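PDB 6L6J: Oxidored_FMN domain-containing protein from [Pseudomonas] geniculata N1, which probably oxidises the amine 6-hydroxypseudooxynicotine, using a bound flavin mononucleotide and a [4Fe-4S] cluster. Local coordinates for residues A[374-385]-A[658-668]. Sequence-based numbering, arbitrary orientation.
Sequences SGWHPEKVPPAH and YDGRKAGMRYG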
ATOM      1  N   SER A 374       5.072  18.755   3.878  1.00 29.81           N
ATOM      2  CA  SER A 374       5.988  19.304   2.852  1.00 30.03           C
ATOM      3  C   SER A 374       5.310  20.381   1.991  1.00 31.28           C
ATOM      4  O   SER A 374       6.046  21.055   1.249  1.00 34.96           O
ATOM      5  CB  SER A 374       6.537  18.176   2.018  1.00 30.00           C
ATOM      6  OG  SER A 374       7.327  17.293   2.805  1.00 25.40           O
ATOM      7  N   GLY A 375       3.980  20.546   2.077  1.00 31.84           N
ATOM      8  CA  GLY A 375       3.173  21.377   1.150  1.00 30.04           C
ATOM      9  C   GLY A 375       3.118  20.847  -0.290  1.00 30.25           C
ATOM     10  O   GLY A 375       2.980  21.669  -1.206  1.00 28.63           O
ATOM     11  N   TRP A 376       3.204  19.523  -0.501  1.00 31.15           N
ATOM     12  CA  TRP A 376       3.173  18.870  -1.842  1.00 29.76           C
ATOM     13  C   TRP A 376       1.735  18.554  -2.243  1.00 31.64           C
ATOM     14  O   TRP A 376       1.030  17.869  -1.474  1.00 30.26           O
ATOM     15  CB  TRP A 376       4.006  17.591  -1.871  1.00 29.52           C
ATOM     16  CG  TRP A 376       5.476  17.834  -1.737  1.00 31.26           C
ATOM     17  CD1 TRP A 376       6.113  19.038  -1.716  1.00 32.52           C
ATOM     18  CD2 TRP A 376       6.509  16.839  -1.635  1.00 31.98           C
ATOM     19  NE1 TRP A 376       7.463  18.860  -1.588  1.00 32.56           N
ATOM     20  CE2 TRP A 376       7.737  17.526  -1.530  1.00 32.21           C
ATOM     21  CE3 TRP A 376       6.515  15.442  -1.599  1.00 30.98           C
ATOM     22  CZ2 TRP A 376       8.959  16.861  -1.433  1.00 32.11           C
ATOM     23  CZ3 TRP A 376       7.718  14.787  -1.474  1.00 31.12           C
ATOM     24  CH2 TRP A 376       8.923  15.488  -1.410  1.00 31.33           C
ATOM     25  N   HIS A 377       1.344  19.006  -3.431  1.00 33.67           N
ATOM     26  CA  HIS A 377       0.019  18.716  -4.031  1.00 36.80           C
ATOM     27  C   HIS A 377       0.167  17.590  -5.055  1.00 31.50           C
ATOM     28  O   HIS A 377       1.214  17.412  -5.669  1.00 28.95           O
ATOM     29  CB  HIS A 377      -0.615  20.017  -4.563  1.00 41.88           C
ATOM     30  CG  HIS A 377      -0.782  21.040  -3.483  1.00 49.42           C
ATOM     31  ND1 HIS A 377      -1.412  20.745  -2.263  1.00 53.91           N
ATOM     32  CD2 HIS A 377      -0.390  22.333  -3.401  1.00 50.46           C
ATOM     33  CE1 HIS A 377      -1.412  21.822  -1.499  1.00 51.76           C
ATOM     34  NE2 HIS A 377      -0.795  22.810  -2.178  1.00 52.96           N
ATOM     35  N   PRO A 378      -0.880  16.758  -5.222  1.00 31.18           N
ATOM     36  CA  PRO A 378      -0.898  15.737  -6.271  1.00 30.78           C
ATOM     37  C   PRO A 378      -0.702  16.205  -7.720  1.00 28.11           C
ATOM     38  O   PRO A 378      -0.046  15.490  -8.430  1.00 28.56           O
ATOM     39  CB  PRO A 378      -2.276  15.070  -6.136  1.00 29.35           C
ATOM     40  CG  PRO A 378      -3.070  15.941  -5.189  1.00 29.11           C
ATOM     41  CD  PRO A 378      -2.064  16.692  -4.352  1.00 29.44           C
ATOM     42  N   GLU A 379      -1.300  17.324  -8.119  1.00 30.30           N
ATOM     43  CA  GLU A 379      -1.239  17.848  -9.515  1.00 33.20           C
ATOM     44  C   GLU A 379      -0.524  19.204  -9.571  1.00 36.48           C
ATOM     45  O   GLU A 379       0.352  19.350 -10.439  1.00 39.41           O
ATOM     46  CB  GLU A 379      -2.632  17.982 -10.109  1.00 33.24           C
ATOM     47  CG  GLU A 379      -3.430  16.687 -10.069  1.00 36.09           C
ATOM     48  CD  GLU A 379      -2.848  15.499 -10.830  1.00 34.89           C
ATOM     49  OE1 GLU A 379      -2.013  15.681 -11.733  1.00 34.85           O
ATOM     50  OE2 GLU A 379      -3.252  14.388 -10.523  1.00 35.74           O
ATOM     51  N   LYS A 380      -0.855  20.147  -8.684  1.00 35.29           N
ATOM     52  CA  LYS A 380      -0.356  21.546  -8.760  1.00 38.12           C
ATOM     53  C   LYS A 380       1.110  21.629  -8.320  1.00 36.83           C
ATOM     54  O   LYS A 380       1.503  20.927  -7.371  1.00 38.23           O
ATOM     55  CB  LYS A 380      -1.223  22.474  -7.903  1.00 43.56           C
ATOM     56  CG  LYS A 380      -2.632  22.705  -8.432  1.00 45.89           C
ATOM     57  CD  LYS A 380      -3.380  23.780  -7.676  1.00 51.40           C
ATOM     58  CE  LYS A 380      -3.673  23.407  -6.234  1.00 55.19           C
ATOM     59  NZ  LYS A 380      -4.801  24.205  -5.680  1.00 55.61           N
ATOM     60  N   VAL A 381       1.890  22.480  -8.983  1.00 35.60           N
ATOM     61  CA  VAL A 381       3.288  22.799  -8.584  1.00 36.98           C
ATOM     62  C   VAL A 381       3.423  24.315  -8.574  1.00 38.05           C
ATOM     63  O   VAL A 381       2.721  25.011  -9.288  1.00 34.18           O
ATOM     64  CB  VAL A 381       4.327  22.123  -9.503  1.00 39.04           C
ATOM     65  CG1 VAL A 381       4.346  20.611  -9.317  1.00 38.36           C
ATOM     66  CG2 VAL A 381       4.135  22.479 -10.973  1.00 37.44           C
ATOM     67  N   PRO A 382       4.298  24.886  -7.719  1.00 46.42           N
ATOM     68  CA  PRO A 382       4.667  26.297  -7.827  1.00 43.76           C
ATOM     69  C   PRO A 382       5.245  26.579  -9.212  1.00 46.56           C
ATOM     70  O   PRO A 382       6.011  25.769  -9.732  1.00 46.78           O
ATOM     71  CB  PRO A 382       5.746  26.500  -6.752  1.00 42.25           C
ATOM     72  CG  PRO A 382       5.515  25.372  -5.772  1.00 44.85           C
ATOM     73  CD  PRO A 382       4.972  24.214  -6.593  1.00 46.56           C
ATOM     74  N   PRO A 383       4.927  27.725  -9.858  1.00 49.28           N
ATOM     75  CA  PRO A 383       5.513  28.031 -11.159  1.00 48.93           C
ATOM     76  C   PRO A 383       7.043  28.028 -11.030  1.00 47.35           C
ATOM     77  O   PRO A 383       7.560  28.428 -10.021  1.00 42.74           O
ATOM     78  CB  PRO A 383       4.937  29.409 -11.528  1.00 47.16           C
ATOM     79  CG  PRO A 383       3.705  29.550 -10.653  1.00 46.83           C
ATOM     80  CD  PRO A 383       4.041  28.799  -9.380  1.00 47.59           C
ATOM     81  N   ALA A 384       7.732  27.530 -12.052  1.00 52.15           N
ATOM     82  CA  ALA A 384       9.206  27.612 -12.158  1.00 54.23           C
ATOM     83  C   ALA A 384       9.636  29.057 -11.893  1.00 54.47           C
ATOM     84  O   ALA A 384       9.125  29.950 -12.583  1.00 56.19           O
ATOM     85  CB  ALA A 384       9.642  27.142 -13.525  1.00 55.41           C
ATOM     86  N   HIS A 385      10.480  29.295 -10.890  1.00 57.57           N
ATOM     87  CA  HIS A 385      11.243  30.567 -10.765  1.00 62.06           C
ATOM     88  C   HIS A 385      12.076  30.714 -12.045  1.00 67.59           C
ATOM     89  O   HIS A 385      12.800  29.742 -12.394  1.00 76.30           O
ATOM     90  CB  HIS A 385      12.169  30.557  -9.538  1.00 67.08           C
ATOM     91  CG  HIS A 385      13.598  30.285  -9.898  1.00 70.05           C
ATOM     92  ND1 HIS A 385      14.040  29.024 -10.272  1.00 68.15           N
ATOM     93  CD2 HIS A 385      14.667  31.107 -10.020  1.00 72.13           C
ATOM     94  CE1 HIS A 385      15.324  29.078 -10.580  1.00 69.41           C
ATOM     95  NE2 HIS A 385      15.734  30.346 -10.434  1.00 70.60           N
ATOM     96  N   TYR A 658      10.301   9.851  -4.157  1.00 27.64           N
ATOM     97  CA  TYR A 658      10.405  10.892  -3.109  1.00 27.85           C
ATOM     98  C   TYR A 658      11.584  11.819  -3.428  1.00 26.52           C
ATOM     99  O   TYR A 658      11.361  13.033  -3.473  1.00 27.89           O
ATOM    100  CB  TYR A 658      10.516  10.321  -1.696  1.00 27.29           C
ATOM    101  CG  TYR A 658      10.471  11.398  -0.642  1.00 26.88           C
ATOM    102  CD1 TYR A 658      11.635  12.053  -0.246  1.00 28.66           C
ATOM    103  CD2 TYR A 658       9.277  11.804  -0.079  1.00 25.15           C
ATOM    104  CE1 TYR A 658      11.620  13.059   0.704  1.00 26.09           C
ATOM    105  CE2 TYR A 658       9.243  12.814   0.870  1.00 26.38           C
ATOM    106  CZ  TYR A 658      10.415  13.448   1.253  1.00 26.41           C
ATOM    107  OH  TYR A 658      10.394  14.429   2.199  1.00 27.74           O
ATOM    108  N   ASP A 659      12.789  11.295  -3.604  1.00 25.75           N
ATOM    109  CA  ASP A 659      13.969  12.154  -3.912  1.00 27.66           C
ATOM    110  C   ASP A 659      13.650  13.007  -5.144  1.00 29.74           C
ATOM    111  O   ASP A 659      13.902  14.235  -5.100  1.00 34.75           O
ATOM    112  CB  ASP A 659      15.246  11.347  -4.151  1.00 27.65           C
ATOM    113  CG  ASP A 659      15.948  10.864  -2.898  1.00 28.33           C
ATOM    114  OD1 ASP A 659      15.475  11.166  -1.790  1.00 26.80           O
ATOM    115  OD2 ASP A 659      16.976  10.174  -3.046  1.00 32.61           O
ATOM    116  N   GLY A 660      13.119  12.383  -6.200  1.00 30.87           N
ATOM    117  CA  GLY A 660      12.809  13.045  -7.482  1.00 30.53           C
ATOM    118  C   GLY A 660      11.917  14.258  -7.284  1.00 31.48           C
ATOM    119  O   GLY A 660      12.252  15.323  -7.817  1.00 32.51           O
ATOM    120  N   ARG A 661      10.807  14.082  -6.561  1.00 32.18           N
ATOM    121  CA  ARG A 661       9.817  15.141  -6.250  1.00 32.35           C
ATOM    122  C   ARG A 661      10.504  16.242  -5.445  1.00 33.26           C
ATOM    123  O   ARG A 661      10.332  17.422  -5.821  1.00 33.22           O
ATOM    124  CB  ARG A 661       8.626  14.579  -5.465  1.00 35.05           C
ATOM    125  CG  ARG A 661       7.501  15.592  -5.259  1.00 37.40           C
ATOM    126  CD  ARG A 661       6.793  15.982  -6.552  1.00 37.13           C
ATOM    127  NE  ARG A 661       5.376  15.641  -6.486  1.00 41.61           N
ATOM    128  CZ  ARG A 661       4.728  14.802  -7.295  1.00 43.31           C
ATOM    129  NH1 ARG A 661       5.378  14.183  -8.269  1.00 43.26           N
ATOM    130  NH2 ARG A 661       3.427  14.574  -7.116  1.00 38.77           N
ATOM    131  N   LYS A 662      11.264  15.873  -4.403  1.00 34.30           N
ATOM    132  CA  LYS A 662      11.940  16.833  -3.486  1.00 38.40           C
ATOM    133  C   LYS A 662      12.850  17.753  -4.306  1.00 37.64           C
ATOM    134  O   LYS A 662      12.671  18.984  -4.229  1.00 40.05           O
ATOM    135  CB  LYS A 662      12.728  16.106  -2.399  1.00 40.63           C
ATOM    136  CG  LYS A 662      13.264  16.988  -1.284  1.00 41.55           C
ATOM    137  CD  LYS A 662      13.807  16.164  -0.123  1.00 44.61           C
ATOM    138  CE  LYS A 662      14.753  16.911   0.793  1.00 47.56           C
ATOM    139  NZ  LYS A 662      15.641  15.958   1.505  1.00 51.02           N
ATOM    140  N   ALA A 663      13.738  17.182  -5.117  1.00 35.50           N
ATOM    141  CA  ALA A 663      14.616  17.960  -6.026  1.00 36.44           C
ATOM    142  C   ALA A 663      13.745  18.899  -6.871  1.00 34.60           C
ATOM    143  O   ALA A 663      14.015  20.109  -6.878  1.00 36.29           O
ATOM    144  CB  ALA A 663      15.452  17.030  -6.874  1.00 37.77           C
ATOM    145  N   GLY A 664      12.711  18.361  -7.522  1.00 32.42           N
ATOM    146  CA  GLY A 664      11.807  19.109  -8.420  1.00 35.23           C
ATOM    147  C   GLY A 664      11.143  20.318  -7.754  1.00 33.71           C
ATOM    148  O   GLY A 664      10.935  21.336  -8.435  1.00 29.97           O
ATOM    149  N   MET A 665      10.793  20.207  -6.473  1.00 35.49           N
ATOM    150  CA  MET A 665      10.070  21.274  -5.726  1.00 36.54           C
ATOM    151  C   MET A 665      11.073  22.261  -5.101  1.00 37.47           C
ATOM    152  O   MET A 665      10.733  23.438  -5.011  1.00 39.25           O
ATOM    153  CB  MET A 665       9.191  20.671  -4.625  1.00 34.18           C
ATOM    154  CG  MET A 665       8.147  19.711  -5.134  1.00 35.17           C
ATOM    155  SD  MET A 665       6.758  20.503  -6.001  1.00 35.83           S
ATOM    156  CE  MET A 665       6.073  21.502  -4.677  1.00 32.17           C
ATOM    157  N   ARG A 666      12.247  21.791  -4.670  1.00 40.12           N
ATOM    158  CA  ARG A 666      13.228  22.610  -3.912  1.00 47.95           C
ATOM    159  C   ARG A 666      14.026  23.503  -4.870  1.00 46.01           C
ATOM    160  O   ARG A 666      14.518  24.534  -4.397  1.00 42.15           O
ATOM    161  CB  ARG A 666      14.177  21.754  -3.058  1.00 52.19           C
ATOM    162  CG  ARG A 666      13.485  20.901  -2.006  1.00 60.86           C
ATOM    163  CD  ARG A 666      12.683  21.646  -0.949  1.00 66.30           C
ATOM    164  NE  ARG A 666      11.717  20.767  -0.265  1.00 74.88           N
ATOM    165  CZ  ARG A 666      10.371  20.796  -0.393  1.00 70.87           C
ATOM    166  NH1 ARG A 666       9.759  21.678  -1.173  1.00 65.18           N
ATOM    167  NH2 ARG A 666       9.636  19.947   0.304  1.00 68.76           N
ATOM    168  N   TYR A 667      14.163  23.148  -6.152  1.00 48.72           N
ATOM    169  CA  TYR A 667      15.048  23.901  -7.082  1.00 51.74           C
ATOM    170  C   TYR A 667      14.583  25.353  -7.182  1.00 54.75           C
ATOM    171  O   TYR A 667      13.379  25.552  -7.429  1.00 55.82           O
ATOM    172  CB  TYR A 667      15.080  23.336  -8.498  1.00 52.77           C
ATOM    173  CG  TYR A 667      15.955  24.139  -9.434  1.00 53.39           C
ATOM    174  CD1 TYR A 667      17.310  24.295  -9.180  1.00 50.87           C
ATOM    175  CD2 TYR A 667      15.435  24.762 -10.562  1.00 51.06           C
ATOM    176  CE1 TYR A 667      18.124  25.037 -10.019  1.00 51.46           C
ATOM    177  CE2 TYR A 667      16.240  25.498 -11.420  1.00 49.10           C
ATOM    178  CZ  TYR A 667      17.592  25.630 -11.150  1.00 51.32           C
ATOM    179  OH  TYR A 667      18.424  26.347 -11.964  1.00 52.25           O
ATOM    180  N   GLY A 668      15.512  26.300  -6.975  1.00 55.87           N
ATOM    181  CA  GLY A 668      15.330  27.743  -7.235  1.00 57.55           C
ATOM    182  C   GLY A 668      14.766  28.501  -6.047  1.00 63.05           C
ATOM    183  O   GLY A 668      14.261  29.624  -6.286  1.00 61.29           O
TER
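Arg661 NH1 forms a salt bridge with Glu402 of helix 398-410, while NH2 of the same guanidinium approaches Pro378 O obliquely, at 3.8 Å, too far for a hydrogen bond. With chi1 at -173° the Arg661 side chain leaves the helix opposite its backbone nitrogen, which lays CG almost straight over the six-membered ring of Trp376, a CH-pi contact 3.8 Å from the ring centroid. Ser374 CB sits on the opposite face of the indole, and Ser374 OG hydrogen-bonds to Glu370. The far rim of the indole meets Tyr658 obliquely, ring planes 45° apart, with Trp376 CH2 above one face of the phenol. Lys662 contributes CA and CB, CA lying 3.6 Å from Trp376 CZ2, before its extended chain leads away. At the pyrrole side Met665 brings CG to 3.7 Å from Trp376 NE1 and folds back, so that CE reaches Trp376 CD1 and closes on Pro382 CD at 3.5 Å. Its SD makes an oblique Met-aromatic contact with the five-membered ring of Trp376, with Val381 CG1 beside the sulfur. Arg666 NH1 lies at the indole edge in its plane and NH2 approaches NE1 obliquely, but as both groups are donors no hydrogen bond joins them. An alanine in place of Trp376 would probably open a gap between Arg661, Tyr658 and Met665, leaving the aliphatic part of Arg661 without its aromatic cover. Farther along, the poorly ordered His385, its ND1 hydrogen-bonded to Tyr412, points an edge at the face of Tyr667 and receives Gly668 CA over its own face. Helix 653-666, on the ADP-binding side, thus holds the linker leading from the flavin barrel and cluster region into strand 390-394, in a barrel followed by two Rossmann-like alpha/beta domains, probably as in trimethylamine dehydrogenase.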